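Local coordinates for putative peptide binding protein (Ruminococcus gnavus, PDB 3NOH), which is of unknown function but probably binds peptides, with a fold resembling one lobe of a periplasmic binding protein, at residues I24-P29 with E111-E116; Q42-V47 with D129-D134; I64-T69 with V91-Y96. All blocks are in the same frame, centred on the assembly; numbering follows the deposited sequence.

Interaction 1: residues I24-P29 with E111-E116; sequences IFCMNP and EAFLSE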
ATOM      1  N   ILE A  24      -3.076  -6.458   3.379  1.00 23.56           N
ATOM      2  CA  ILE A  24      -1.825  -5.831   3.701  1.00 23.61           C
ATOM      3  C   ILE A  24      -1.536  -4.599   2.900  1.00 24.36           C
ATOM      4  O   ILE A  24      -1.897  -4.507   1.730  1.00 23.16           O
ATOM      5  CB  ILE A  24      -0.653  -6.786   3.624  1.00 25.26           C
ATOM      6  CG1 ILE A  24      -0.424  -7.315   2.237  1.00 28.42           C
ATOM      7  CG2 ILE A  24      -0.753  -7.939   4.673  1.00 25.68           C
ATOM      8  CD1 ILE A  24       1.025  -7.953   2.180  1.00 32.75           C
ATOM      9  N   PHE A  25      -0.925  -3.620   3.597  1.00 23.45           N
ATOM     10  CA  PHE A  25      -0.288  -2.482   2.994  1.00 20.82           C
ATOM     11  C   PHE A  25       1.192  -2.680   3.144  1.00 25.38           C
ATOM     12  O   PHE A  25       1.681  -2.724   4.272  1.00 24.02           O
ATOM     13  CB  PHE A  25      -0.745  -1.161   3.596  1.00 23.45           C
ATOM     14  CG  PHE A  25      -0.009   0.032   3.076  1.00 22.92           C
ATOM     15  CD1 PHE A  25      -0.187   0.447   1.785  1.00 25.35           C
ATOM     16  CD2 PHE A  25       0.878   0.741   3.907  1.00 25.75           C
ATOM     17  CE1 PHE A  25       0.500   1.526   1.294  1.00 25.17           C
ATOM     18  CE2 PHE A  25       1.550   1.852   3.403  1.00 28.02           C
ATOM     19  CZ  PHE A  25       1.370   2.221   2.108  1.00 27.88           C
ATOM     20  N   CYS A  26       1.902  -2.776   2.005  1.00 22.70           N
ATOM     21  CA  CYS A  26       3.274  -3.256   2.011  1.00 23.04           C
ATOM     22  C   CYS A  26       4.152  -2.239   1.262  1.00 21.78           C
ATOM     23  O   CYS A  26       3.808  -1.825   0.152  1.00 22.78           O
ATOM     24  CB  CYS A  26       3.348  -4.655   1.321  1.00 25.12           C
ATOM     25  SG  CYS A  26       4.964  -5.401   1.452  1.00 28.60           S
HETATM   26  N   MSE A  27       5.285  -1.871   1.877  1.00 22.81           N
HETATM   27  CA  MSE A  27       6.242  -0.912   1.323  1.00 21.83           C
HETATM   28  C   MSE A  27       7.572  -1.595   1.122  1.00 24.24           C
HETATM   29  O   MSE A  27       7.998  -2.410   1.957  1.00 25.32           O
HETATM   30  CB  MSE A  27       6.417   0.291   2.285  1.00 23.75           C
HETATM   31  CG  MSE A  27       5.152   1.118   2.420  1.00 23.48           C
HETATM   32 SE   MSE A  27       5.259   2.331   3.875  0.75 25.55          SE
HETATM   33  CE  MSE A  27       4.939   1.005   5.267  1.00 29.52           C
ATOM     34  N   ASN A  28       8.263  -1.221   0.060  1.00 23.78           N
ATOM     35  CA  ASN A  28       9.620  -1.667  -0.220  1.00 23.52           C
ATOM     36  C   ASN A  28      10.618  -0.752   0.529  1.00 25.18           C
ATOM     37  O   ASN A  28      10.902   0.382   0.131  1.00 25.82           O
ATOM     38  CB  ASN A  28       9.875  -1.619  -1.728  1.00 22.65           C
ATOM     39  CG  ASN A  28      11.230  -2.162  -2.094  1.00 25.93           C
ATOM     40  OD1 ASN A  28      12.123  -2.355  -1.228  1.00 26.76           O
ATOM     41  ND2 ASN A  28      11.421  -2.393  -3.392  1.00 26.12           N
ATOM     42  N   PRO A  29      11.200  -1.249   1.651  1.00 27.20           N
ATOM     43  CA  PRO A  29      12.048  -0.387   2.475  1.00 29.62           C
ATOM     44  C   PRO A  29      13.441  -0.088   1.902  1.00 32.04           C
ATOM     45  O   PRO A  29      14.196   0.747   2.437  1.00 31.88           O
ATOM     46  CB  PRO A  29      12.156  -1.181   3.781  1.00 32.50           C
ATOM     47  CG  PRO A  29      12.098  -2.592   3.351  1.00 30.25           C
ATOM     48  CD  PRO A  29      11.163  -2.636   2.168  1.00 30.31           C
ATOM     49  N   GLU A 111       6.988  -0.050  -5.303  1.00 20.92           N
ATOM     50  CA  GLU A 111       7.201   0.943  -4.250  1.00 21.36           C
ATOM     51  C   GLU A 111       6.333   0.539  -3.083  1.00 22.54           C
ATOM     52  O   GLU A 111       6.854   0.253  -1.987  1.00 23.34           O
ATOM     53  CB  GLU A 111       6.903   2.369  -4.766  1.00 21.93           C
ATOM     54  CG  GLU A 111       7.716   2.632  -6.044  1.00 24.42           C
ATOM     55  CD  GLU A 111       7.650   4.032  -6.589  1.00 28.45           C
ATOM     56  OE1 GLU A 111       6.704   4.743  -6.255  1.00 22.69           O
ATOM     57  OE2 GLU A 111       8.539   4.389  -7.408  1.00 30.18           O
ATOM     58  N   ALA A 112       5.019   0.508  -3.293  1.00 20.10           N
ATOM     59  CA  ALA A 112       4.051   0.012  -2.279  1.00 20.52           C
ATOM     60  C   ALA A 112       2.965  -0.791  -2.974  1.00 19.76           C
ATOM     61  O   ALA A 112       2.759  -0.664  -4.179  1.00 20.00           O
ATOM     62  CB  ALA A 112       3.440   1.147  -1.416  1.00 20.97           C
ATOM     63  N   PHE A 113       2.290  -1.662  -2.238  1.00 18.84           N
ATOM     64  CA  PHE A 113       1.118  -2.319  -2.750  1.00 19.41           C
ATOM     65  C   PHE A 113       0.097  -2.575  -1.683  1.00 19.94           C
ATOM     66  O   PHE A 113       0.412  -2.617  -0.475  1.00 20.14           O
ATOM     67  CB  PHE A 113       1.419  -3.614  -3.545  1.00 19.98           C
ATOM     68  CG  PHE A 113       1.937  -4.781  -2.734  1.00 19.79           C
ATOM     69  CD1 PHE A 113       1.059  -5.637  -2.109  1.00 20.88           C
ATOM     70  CD2 PHE A 113       3.298  -5.011  -2.618  1.00 18.98           C
ATOM     71  CE1 PHE A 113       1.510  -6.721  -1.398  1.00 20.46           C
ATOM     72  CE2 PHE A 113       3.762  -6.094  -1.908  1.00 20.54           C
ATOM     73  CZ  PHE A 113       2.866  -6.945  -1.268  1.00 23.07           C
ATOM     74  N   LEU A 114      -1.126  -2.823  -2.132  1.00 19.12           N
ATOM     75  CA  LEU A 114      -2.219  -3.309  -1.293  1.00 19.70           C
ATOM     76  C   LEU A 114      -2.656  -4.653  -1.802  1.00 20.57           C
ATOM     77  O   LEU A 114      -2.790  -4.832  -3.009  1.00 20.37           O
ATOM     78  CB  LEU A 114      -3.405  -2.358  -1.393  1.00 21.17           C
ATOM     79  CG  LEU A 114      -3.293  -1.053  -0.623  1.00 23.25           C
ATOM     80  CD1 LEU A 114      -4.297  -0.023  -1.180  1.00 24.98           C
ATOM     81  CD2 LEU A 114      -3.512  -1.305   0.884  1.00 23.66           C
ATOM     82  N   SER A 115      -2.928  -5.602  -0.920  1.00 19.34           N
ATOM     83  CA  SER A 115      -3.468  -6.874  -1.384  1.00 19.89           C
ATOM     84  C   SER A 115      -4.216  -7.580  -0.285  1.00 19.15           C
ATOM     85  O   SER A 115      -4.025  -7.334   0.919  1.00 21.15           O
ATOM     86  CB  SER A 115      -2.370  -7.814  -1.942  1.00 21.37           C
ATOM     87  OG  SER A 115      -1.577  -8.377  -0.885  1.00 21.52           O
ATOM     88  N   GLU A 116      -5.070  -8.519  -0.701  1.00 20.69           N
ATOM     89  CA  GLU A 116      -5.540  -9.562   0.198  1.00 22.92           C
ATOM     90  C   GLU A 116      -4.296 -10.177   0.836  1.00 22.27           C
ATOM     91  O   GLU A 116      -3.272 -10.352   0.143  1.00 21.88           O
ATOM     92  CB  GLU A 116      -6.313 -10.655  -0.564  1.00 25.65           C
ATOM     93  CG  GLU A 116      -7.657 -10.146  -1.011  1.00 28.97           C
ATOM     94  CD  GLU A 116      -8.617 -11.212  -1.567  1.00 31.03           C
ATOM     95  OE1 GLU A 116      -8.301 -12.426  -1.564  1.00 34.11           O
ATOM     96  OE2 GLU A 116      -9.780 -10.775  -1.842  1.00 35.51           O
TER
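Cys26 lays its CB over one face of the Phe113 ring, 3.7 Å from the ring centroid and displaced toward the CZ and CE2 rim, a CH-pi contact. The sulfur follows CB to the same rim and comes in obliquely, with SG 3.6 Å from Phe113 CE2, a sulfur-aromatic contact. Ser115 OG lies in the plane of this ring, at its edge, and Ile24 CD1 approaches Phe113 CE1 obliquely, at 3.8 Å. Phe113 CG sits between the backbone N and the carbonyl carbon (chi1 69°), and chi2 of 86° turns the ring so that one face receives Cys26 CB. An alanine here would probably leave the Cys26 sulfur and the Ile24 methyl without their aromatic partner and open a gap where the ring had packed against them.

The second ring, Phe25, belongs to the other side of the sheet: Leu114 CD2 touches its edge at CD1, 3.9 Å away, and Ala112 CB comes obliquely to CE1. Between the two rings the strands run antiparallel (163°). Ile24 with Ser115 and Cys26 with Phe113 form hydrogen-bonded pairs; the bond from Phe113 N to Cys26 O measures 2.8 Å. Past the strand ends, Asn28 N adds another to Glu111 O at 2.9 Å.

These are inner strands of a mixed five-stranded sheet, bonded outward to strands 129-134 and 61-67. Helices 37-47 and 71-86 pack on the side bearing Phe25, selenomethionine Met27 and Leu114: Met27 meets Leu43 of the first, and Leu114 meets Leu73 and Leu80 of the second. On the Phe113 side, Tyr110 joins the ring edge-to-face, while Phe113 CB packs on Tyr65 of strand 61-67.

Interaction 2: residues Q42-V47 with D129-D134; sequences QLKAFV and DYIILD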
ATOM      1  N   GLN A  42       4.779   6.713   9.674  1.00 36.88           N
ATOM      2  CA  GLN A  42       3.710   7.694   9.457  1.00 36.19           C
ATOM      3  C   GLN A  42       2.691   7.162   8.483  1.00 35.49           C
ATOM      4  O   GLN A  42       1.486   7.320   8.713  1.00 34.89           O
ATOM      5  CB  GLN A  42       4.245   9.021   8.938  1.00 36.62           C
ATOM      6  CG  GLN A  42       4.919   9.876   9.933  1.00 41.16           C
ATOM      7  CD  GLN A  42       5.183  11.246   9.349  1.00 45.00           C
ATOM      8  OE1 GLN A  42       4.249  11.938   8.972  1.00 49.16           O
ATOM      9  NE2 GLN A  42       6.448  11.636   9.271  1.00 48.88           N
ATOM     10  N   LEU A  43       3.173   6.538   7.397  1.00 32.55           N
ATOM     11  CA  LEU A  43       2.261   5.944   6.386  1.00 29.46           C
ATOM     12  C   LEU A  43       1.382   4.830   6.960  1.00 32.04           C
ATOM     13  O   LEU A  43       0.188   4.735   6.625  1.00 33.40           O
ATOM     14  CB  LEU A  43       2.967   5.441   5.122  1.00 28.67           C
ATOM     15  CG  LEU A  43       3.498   6.517   4.188  1.00 29.28           C
ATOM     16  CD1 LEU A  43       4.497   5.917   3.185  1.00 27.68           C
ATOM     17  CD2 LEU A  43       2.279   7.222   3.496  1.00 29.84           C
ATOM     18  N   LYS A  44       1.963   3.967   7.796  1.00 31.41           N
ATOM     19  CA  LYS A  44       1.165   2.965   8.452  1.00 32.42           C
ATOM     20  C   LYS A  44       0.039   3.588   9.265  1.00 37.09           C
ATOM     21  O   LYS A  44      -1.117   3.155   9.171  1.00 37.50           O
ATOM     22  CB  LYS A  44       2.057   2.109   9.374  1.00 31.40           C
ATOM     23  CG  LYS A  44       2.998   1.190   8.634  1.00 32.11           C
ATOM     24  CD  LYS A  44       3.937   0.492   9.587  1.00 35.61           C
ATOM     25  CE  LYS A  44       4.949  -0.394   8.909  1.00 39.99           C
ATOM     26  NZ  LYS A  44       5.862  -0.992   9.933  1.00 37.44           N
ATOM     27  N   ALA A  45       0.397   4.592  10.071  1.00 36.38           N
ATOM     28  CA  ALA A  45      -0.556   5.295  10.910  1.00 39.01           C
ATOM     29  C   ALA A  45      -1.624   5.951  10.042  1.00 41.38           C
ATOM     30  O   ALA A  45      -2.800   5.991  10.408  1.00 43.79           O
ATOM     31  CB  ALA A  45       0.155   6.352  11.779  1.00 41.23           C
ATOM     32  N   PHE A  46      -1.215   6.502   8.903  1.00 36.13           N
ATOM     33  CA  PHE A  46      -2.178   7.178   8.038  1.00 38.81           C
ATOM     34  C   PHE A  46      -3.178   6.197   7.465  1.00 37.51           C
ATOM     35  O   PHE A  46      -4.381   6.457   7.461  1.00 40.19           O
ATOM     36  CB  PHE A  46      -1.484   7.883   6.883  1.00 36.49           C
ATOM     37  CG  PHE A  46      -2.406   8.797   6.085  1.00 33.60           C
ATOM     38  CD1 PHE A  46      -3.211   8.264   5.055  1.00 34.96           C
ATOM     39  CD2 PHE A  46      -2.435  10.144   6.338  1.00 36.95           C
ATOM     40  CE1 PHE A  46      -4.045   9.094   4.313  1.00 37.45           C
ATOM     41  CE2 PHE A  46      -3.277  11.001   5.610  1.00 39.97           C
ATOM     42  CZ  PHE A  46      -4.076  10.457   4.591  1.00 37.42           C
ATOM     43  N   VAL A  47      -2.667   5.079   6.960  1.00 39.16           N
ATOM     44  CA  VAL A  47      -3.519   4.086   6.355  1.00 41.52           C
ATOM     45  C   VAL A  47      -4.536   3.488   7.349  1.00 45.08           C
ATOM     46  O   VAL A  47      -5.659   3.213   6.953  1.00 51.00           O
ATOM     47  CB  VAL A  47      -2.671   2.987   5.625  1.00 39.63           C
ATOM     48  CG1 VAL A  47      -3.547   1.866   5.156  1.00 47.96           C
ATOM     49  CG2 VAL A  47      -1.905   3.606   4.458  1.00 36.28           C
ATOM     50  N   ASP A 129       8.278  -4.157   4.371  1.00 29.13           N
ATOM     51  CA  ASP A 129       7.784  -3.510   5.583  1.00 30.71           C
ATOM     52  C   ASP A 129       6.286  -3.351   5.398  1.00 28.69           C
ATOM     53  O   ASP A 129       5.823  -2.549   4.566  1.00 28.35           O
ATOM     54  CB  ASP A 129       8.443  -2.171   5.829  1.00 30.91           C
ATOM     55  CG  ASP A 129       8.041  -1.559   7.193  1.00 35.44           C
ATOM     56  OD1 ASP A 129       7.571  -2.303   8.077  1.00 32.83           O
ATOM     57  OD2 ASP A 129       8.155  -0.330   7.374  1.00 35.34           O
ATOM     58  N   TYR A 130       5.504  -4.136   6.157  1.00 27.47           N
ATOM     59  CA  TYR A 130       4.065  -4.093   5.952  1.00 26.99           C
ATOM     60  C   TYR A 130       3.247  -4.049   7.236  1.00 26.63           C
ATOM     61  O   TYR A 130       3.762  -4.244   8.345  1.00 29.33           O
ATOM     62  CB  TYR A 130       3.602  -5.275   5.055  1.00 28.40           C
ATOM     63  CG  TYR A 130       3.726  -6.583   5.697  1.00 25.71           C
ATOM     64  CD1 TYR A 130       4.926  -7.304   5.685  1.00 29.75           C
ATOM     65  CD2 TYR A 130       2.656  -7.092   6.477  1.00 30.39           C
ATOM     66  CE1 TYR A 130       5.024  -8.528   6.342  1.00 36.60           C
ATOM     67  CE2 TYR A 130       2.753  -8.279   7.148  1.00 28.99           C
ATOM     68  CZ  TYR A 130       3.923  -8.984   7.108  1.00 29.44           C
ATOM     69  OH  TYR A 130       3.971 -10.180   7.713  1.00 33.99           O
ATOM     70  N   ILE A 131       1.963  -3.728   7.047  1.00 26.32           N
ATOM     71  CA  ILE A 131       0.968  -3.710   8.098  1.00 28.19           C
ATOM     72  C   ILE A 131      -0.281  -4.470   7.646  1.00 28.36           C
ATOM     73  O   ILE A 131      -0.675  -4.379   6.470  1.00 29.06           O
ATOM     74  CB  ILE A 131       0.651  -2.247   8.521  1.00 30.62           C
ATOM     75  CG1 ILE A 131      -0.310  -2.180   9.670  1.00 34.08           C
ATOM     76  CG2 ILE A 131       0.094  -1.406   7.363  1.00 30.30           C
ATOM     77  CD1 ILE A 131      -0.315  -0.760  10.331  1.00 34.09           C
ATOM     78  N   ILE A 132      -0.849  -5.249   8.564  1.00 28.12           N
ATOM     79  CA  ILE A 132      -2.118  -5.955   8.345  1.00 28.74           C
ATOM     80  C   ILE A 132      -3.253  -5.016   8.687  1.00 35.69           C
ATOM     81  O   ILE A 132      -3.245  -4.364   9.752  1.00 35.89           O
ATOM     82  CB  ILE A 132      -2.274  -7.245   9.172  1.00 31.51           C
ATOM     83  CG1 ILE A 132      -1.411  -8.362   8.620  1.00 30.49           C
ATOM     84  CG2 ILE A 132      -3.716  -7.746   9.183  1.00 37.02           C
ATOM     85  CD1 ILE A 132      -1.340  -9.529   9.520  1.00 34.47           C
ATOM     86  N   LEU A 133      -4.187  -4.930   7.744  1.00 30.66           N
ATOM     87  CA  LEU A 133      -5.366  -4.082   7.817  1.00 34.12           C
ATOM     88  C   LEU A 133      -6.556  -5.017   7.865  1.00 35.19           C
ATOM     89  O   LEU A 133      -6.584  -6.011   7.160  1.00 35.26           O
ATOM     90  CB  LEU A 133      -5.479  -3.220   6.579  1.00 31.69           C
ATOM     91  CG  LEU A 133      -4.314  -2.306   6.256  1.00 33.74           C
ATOM     92  CD1 LEU A 133      -4.494  -1.693   4.881  1.00 36.04           C
ATOM     93  CD2 LEU A 133      -4.201  -1.263   7.409  1.00 38.52           C
ATOM     94  N   ASP A 134      -7.539  -4.667   8.697  1.00 37.10           N
ATOM     95  CA  ASP A 134      -8.772  -5.417   8.806  1.00 38.88           C
ATOM     96  C   ASP A 134      -9.883  -4.723   8.008  1.00 40.83           C
ATOM     97  O   ASP A 134     -10.019  -3.496   8.052  1.00 36.08           O
ATOM     98  CB  ASP A 134      -9.201  -5.541  10.255  1.00 43.90           C
ATOM     99  CG  ASP A 134     -10.388  -6.445  10.406  1.00 47.25           C
ATOM    100  OD1 ASP A 134     -10.222  -7.693  10.276  1.00 51.80           O
ATOM    101  OD2 ASP A 134     -11.486  -5.900  10.621  1.00 49.67           O
TER
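The helical turns carrying Lys44 and Val47 run almost parallel to the strand of Asp129, Ile131 and Leu133, with segment axes 15° apart in direction and 9.4 Å at closest approach. This is helix-on-sheet packing at one margin of an alpha/beta fold: strand 129-134 is the outermost strand beside 22-27, and helix 37-47 lies along strand 129-134, on one face of the sheet.

Lys44 reaches from the helix to the strand. Its chain is extended beyond CG, and the aliphatic part passes over Ile131: Lys44 CB sits 3.8 Å from Ile131 CD1, while CG nears the CG2 branch at 4.1 Å. The ammonium end then makes a salt bridge to Asp129, whose side chain crosses it at about a right angle. Both charges have second partners, Glu41 for the lysine and Arg40 for OD2 of the aspartate, so the pair belongs to a small network that probably keeps all four ionised. One turn on, Val47 CG1, anti to the backbone N (chi1 173°), touches both Leu133 methyls, 3.7 Å from CD1 and 3.9 Å from CD2. In the salt bridge itself, Lys44 NZ meets Asp129 OD1 at 2.8 Å on its syn side, 22° out of the carboxylate plane.

Interaction 3: residues I64-T69 with V91-Y96; sequences IYVSET and VQIKQY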
ATOM      1  N   ILE A  64       1.110   2.975  -5.503  1.00 19.57           N
ATOM      2  CA  ILE A  64       0.567   1.811  -4.839  1.00 20.15           C
ATOM      3  C   ILE A  64      -0.010   0.863  -5.882  1.00 19.75           C
ATOM      4  O   ILE A  64      -0.907   1.237  -6.635  1.00 19.83           O
ATOM      5  CB  ILE A  64      -0.566   2.160  -3.834  1.00 21.38           C
ATOM      6  CG1 ILE A  64      -0.013   3.104  -2.761  1.00 21.11           C
ATOM      7  CG2 ILE A  64      -1.128   0.869  -3.195  1.00 22.77           C
ATOM      8  CD1 ILE A  64      -1.056   3.701  -1.791  1.00 22.77           C
ATOM      9  N   TYR A  65       0.498  -0.346  -5.973  1.00 19.54           N
ATOM     10  CA  TYR A  65      -0.035  -1.356  -6.881  1.00 17.90           C
ATOM     11  C   TYR A  65      -1.177  -2.144  -6.247  1.00 20.55           C
ATOM     12  O   TYR A  65      -1.229  -2.325  -5.042  1.00 19.93           O
ATOM     13  CB  TYR A  65       1.054  -2.337  -7.301  1.00 19.07           C
ATOM     14  CG  TYR A  65       2.217  -1.772  -8.055  1.00 20.00           C
ATOM     15  CD1 TYR A  65       2.172  -0.540  -8.649  1.00 21.42           C
ATOM     16  CD2 TYR A  65       3.351  -2.559  -8.230  1.00 20.04           C
ATOM     17  CE1 TYR A  65       3.264  -0.040  -9.391  1.00 23.88           C
ATOM     18  CE2 TYR A  65       4.428  -2.093  -8.956  1.00 21.86           C
ATOM     19  CZ  TYR A  65       4.364  -0.858  -9.564  1.00 25.87           C
ATOM     20  OH  TYR A  65       5.461  -0.386 -10.279  1.00 27.82           O
ATOM     21  N   VAL A  66      -2.103  -2.607  -7.070  1.00 17.31           N
ATOM     22  CA  VAL A  66      -3.262  -3.363  -6.615  0.50 18.21           C
ATOM     23  C   VAL A  66      -3.621  -4.365  -7.704  1.00 20.21           C
ATOM     24  O   VAL A  66      -3.469  -4.065  -8.877  1.00 20.84           O
ATOM     25  CB  VAL A  66      -4.465  -2.423  -6.318  0.50 19.51           C
ATOM     26  CG1 VAL A  66      -4.873  -1.620  -7.564  0.50 16.01           C
ATOM     27  CG2 VAL A  66      -5.678  -3.195  -5.780  0.50 19.79           C
ATOM     28  N   SER A  67      -4.151  -5.530  -7.322  1.00 19.98           N
ATOM     29  CA  SER A  67      -4.588  -6.465  -8.341  1.00 19.26           C
ATOM     30  C   SER A  67      -5.897  -5.985  -9.013  1.00 19.53           C
ATOM     31  O   SER A  67      -6.880  -5.603  -8.341  1.00 20.70           O
ATOM     32  CB  SER A  67      -4.891  -7.800  -7.704  1.00 21.08           C
ATOM     33  OG  SER A  67      -5.544  -8.671  -8.638  1.00 21.46           O
ATOM     34  N   GLU A  68      -5.892  -6.020 -10.335  1.00 19.65           N
ATOM     35  CA  GLU A  68      -7.014  -5.529 -11.136  1.00 20.42           C
ATOM     36  C   GLU A  68      -8.300  -6.357 -11.013  1.00 24.61           C
ATOM     37  O   GLU A  68      -9.375  -5.896 -11.454  1.00 26.24           O
ATOM     38  CB  GLU A  68      -6.582  -5.460 -12.609  1.00 22.31           C
ATOM     39  CG  GLU A  68      -6.360  -6.822 -13.259  1.00 22.42           C
ATOM     40  CD  GLU A  68      -5.578  -6.750 -14.596  1.00 27.30           C
ATOM     41  OE1 GLU A  68      -5.185  -5.614 -15.020  1.00 29.09           O
ATOM     42  OE2 GLU A  68      -5.332  -7.839 -15.191  1.00 27.04           O
ATOM     43  N   THR A  69      -8.215  -7.568 -10.434  1.00 21.98           N
ATOM     44  CA  THR A  69      -9.375  -8.365 -10.178  1.00 22.51           C
ATOM     45  C   THR A  69      -9.894  -8.316  -8.749  1.00 21.95           C
ATOM     46  O   THR A  69     -10.858  -8.996  -8.421  1.00 24.30           O
ATOM     47  CB  THR A  69      -9.172  -9.824 -10.661  1.00 24.07           C
ATOM     48  OG1 THR A  69      -7.955 -10.348 -10.145  1.00 23.22           O
ATOM     49  CG2 THR A  69      -9.079  -9.877 -12.208  1.00 24.13           C
ATOM     50  N   VAL A  91       0.411  10.512  -4.648  1.00 25.08           N
ATOM     51  CA  VAL A  91       0.333   9.066  -4.816  1.00 23.03           C
ATOM     52  C   VAL A  91      -0.563   8.733  -6.010  1.00 21.95           C
ATOM     53  O   VAL A  91      -1.524   9.469  -6.316  1.00 23.14           O
ATOM     54  CB  VAL A  91      -0.205   8.425  -3.513  1.00 23.56           C
ATOM     55  CG1 VAL A  91      -0.472   6.950  -3.669  1.00 22.82           C
ATOM     56  CG2 VAL A  91       0.810   8.692  -2.358  1.00 24.40           C
ATOM     57  N   GLN A  92      -0.165   7.686  -6.723  1.00 22.40           N
ATOM     58  CA  GLN A  92      -0.963   7.072  -7.804  1.00 20.44           C
ATOM     59  C   GLN A  92      -1.238   5.617  -7.453  1.00 21.26           C
ATOM     60  O   GLN A  92      -0.393   4.922  -6.851  1.00 20.37           O
ATOM     61  CB  GLN A  92      -0.197   7.091  -9.157  1.00 22.35           C
ATOM     62  CG  GLN A  92       0.255   8.379  -9.571  1.00 26.08           C
ATOM     63  CD  GLN A  92       0.992   8.339 -10.887  1.00 27.67           C
ATOM     64  OE1 GLN A  92       0.598   8.996 -11.845  1.00 28.88           O
ATOM     65  NE2 GLN A  92       2.113   7.554 -10.934  1.00 26.24           N
ATOM     66  N   ILE A  93      -2.409   5.126  -7.847  1.00 19.78           N
ATOM     67  CA  ILE A  93      -2.761   3.708  -7.799  1.00 18.05           C
ATOM     68  C   ILE A  93      -2.601   3.168  -9.270  1.00 17.24           C
ATOM     69  O   ILE A  93      -3.048   3.767 -10.224  1.00 19.53           O
ATOM     70  CB  ILE A  93      -4.215   3.476  -7.384  1.00 18.83           C
ATOM     71  CG1 ILE A  93      -4.571   4.246  -6.074  1.00 20.10           C
ATOM     72  CG2 ILE A  93      -4.496   1.940  -7.250  1.00 19.86           C
ATOM     73  CD1 ILE A  93      -3.627   3.909  -4.918  1.00 22.37           C
ATOM     74  N   LYS A  94      -1.930   2.014  -9.362  1.00 17.33           N
ATOM     75  CA  LYS A  94      -1.697   1.312 -10.632  0.50 18.09           C
ATOM     76  C   LYS A  94      -2.068  -0.132 -10.460  1.00 17.84           C
ATOM     77  O   LYS A  94      -1.518  -0.839  -9.588  1.00 19.58           O
ATOM     78  CB  LYS A  94      -0.222   1.392 -11.014  0.50 19.60           C
ATOM     79  CG  LYS A  94       0.226   2.761 -11.372  0.50 19.91           C
ATOM     80  CD  LYS A  94       1.625   2.762 -11.957  0.50 22.64           C
ATOM     81  CE  LYS A  94       2.058   4.159 -12.198  0.50 19.16           C
ATOM     82  NZ  LYS A  94       3.533   4.240 -12.521  0.50 23.83           N
ATOM     83  N   GLN A  95      -3.027  -0.575 -11.266  1.00 18.57           N
ATOM     84  CA  GLN A  95      -3.515  -1.947 -11.208  1.00 18.16           C
ATOM     85  C   GLN A  95      -2.766  -2.792 -12.232  1.00 18.45           C
ATOM     86  O   GLN A  95      -2.452  -2.353 -13.349  1.00 19.84           O
ATOM     87  CB  GLN A  95      -5.043  -2.044 -11.376  1.00 18.76           C
ATOM     88  CG  GLN A  95      -5.606  -1.848 -12.782  1.00 19.72           C
ATOM     89  CD  GLN A  95      -5.786  -0.413 -13.227  1.00 19.60           C
ATOM     90  OE1 GLN A  95      -4.889   0.440 -13.050  1.00 19.98           O
ATOM     91  NE2 GLN A  95      -6.915  -0.129 -13.878  1.00 21.09           N
ATOM     92  N   TYR A  96      -2.566  -4.038 -11.834  1.00 20.52           N
ATOM     93  CA  TYR A  96      -1.947  -5.083 -12.638  1.00 20.12           C
ATOM     94  C   TYR A  96      -2.679  -6.393 -12.389  1.00 20.66           C
ATOM     95  O   TYR A  96      -3.383  -6.541 -11.404  1.00 19.58           O
ATOM     96  CB  TYR A  96      -0.481  -5.271 -12.209  1.00 23.84           C
ATOM     97  CG  TYR A  96       0.373  -4.061 -12.459  1.00 20.21           C
ATOM     98  CD1 TYR A  96       0.919  -3.770 -13.723  1.00 24.14           C
ATOM     99  CD2 TYR A  96       0.519  -3.104 -11.452  1.00 23.23           C
ATOM    100  CE1 TYR A  96       1.624  -2.607 -13.945  1.00 29.25           C
ATOM    101  CE2 TYR A  96       1.231  -1.951 -11.682  1.00 24.14           C
ATOM    102  CZ  TYR A  96       1.773  -1.699 -12.904  1.00 27.34           C
ATOM    103  OH  TYR A  96       2.485  -0.519 -13.115  1.00 29.99           O
TER
HETATM  104  O   HOH W   1       5.286   2.102 -11.700  1.00 44.70           O
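Tyr65 and Tyr96 form the aromatic contact, a T-shaped (edge-to-face) pair with centroids 4.7 Å apart and planes at 67°. Tyr96 presents its CE2 edge to a face of Tyr65, nearest CD1 at 3.5 Å. Arg104 lies close to both: it makes a cation-pi contact with Tyr96 and a hydrogen bond to Tyr65 OH.

Backbone hydrogen bonds hold the parallel strands in register, Ile64 beside Ile93 and Val66 beside Gln95. The series starts with Ile64 N to Gln92 O at 2.8 Å, continues through Lys94, Val66 and Tyr96, and reaches past the strand end with Glu68 N to Tyr96 O. The two strands belong to a beta-alpha-beta crossover, helix 71-86 linking 61-67 to the outermost strand 90-96.

Apolar contacts lie on the side facing that helix. Ile64 and Ile93 point the same way, side by side, with Ile64 CB 3.7 Å from Ile93 CD1; Ile64 CD1 also meets Val91 CG1 at 3.8 Å.

The polar contacts are on the tyrosine side. A water in the plane of the Tyr65 ring is 2.9 Å from Tyr65 OH; Lys94 NZ donates to it and salt-bridges Asp63, links left doubtful by a second conformer.

All three contacts share one mixed sheet, ordered 90-96, 61-67, 112-116, 22-27, 129-134, in which only 22-27 runs against the others. Interaction 1 is central; interaction 3 lies about 10 Å from it, centre to centre, on one flank, and interaction 2 about 9 Å away on the other. Backbone bonds join them: Ala112 O to Tyr65 N, and Met27 N to Asp129 O. Interactions 2 and 3 do not touch, their centres being about 17 Å apart. Along the chain, the segments of interactions 1 and 2 alternate, and both enclose interaction 3, so early parts of the chain pack on parts from its last quarter. This topology is consistent with one lobe of a type II periplasmic binding protein.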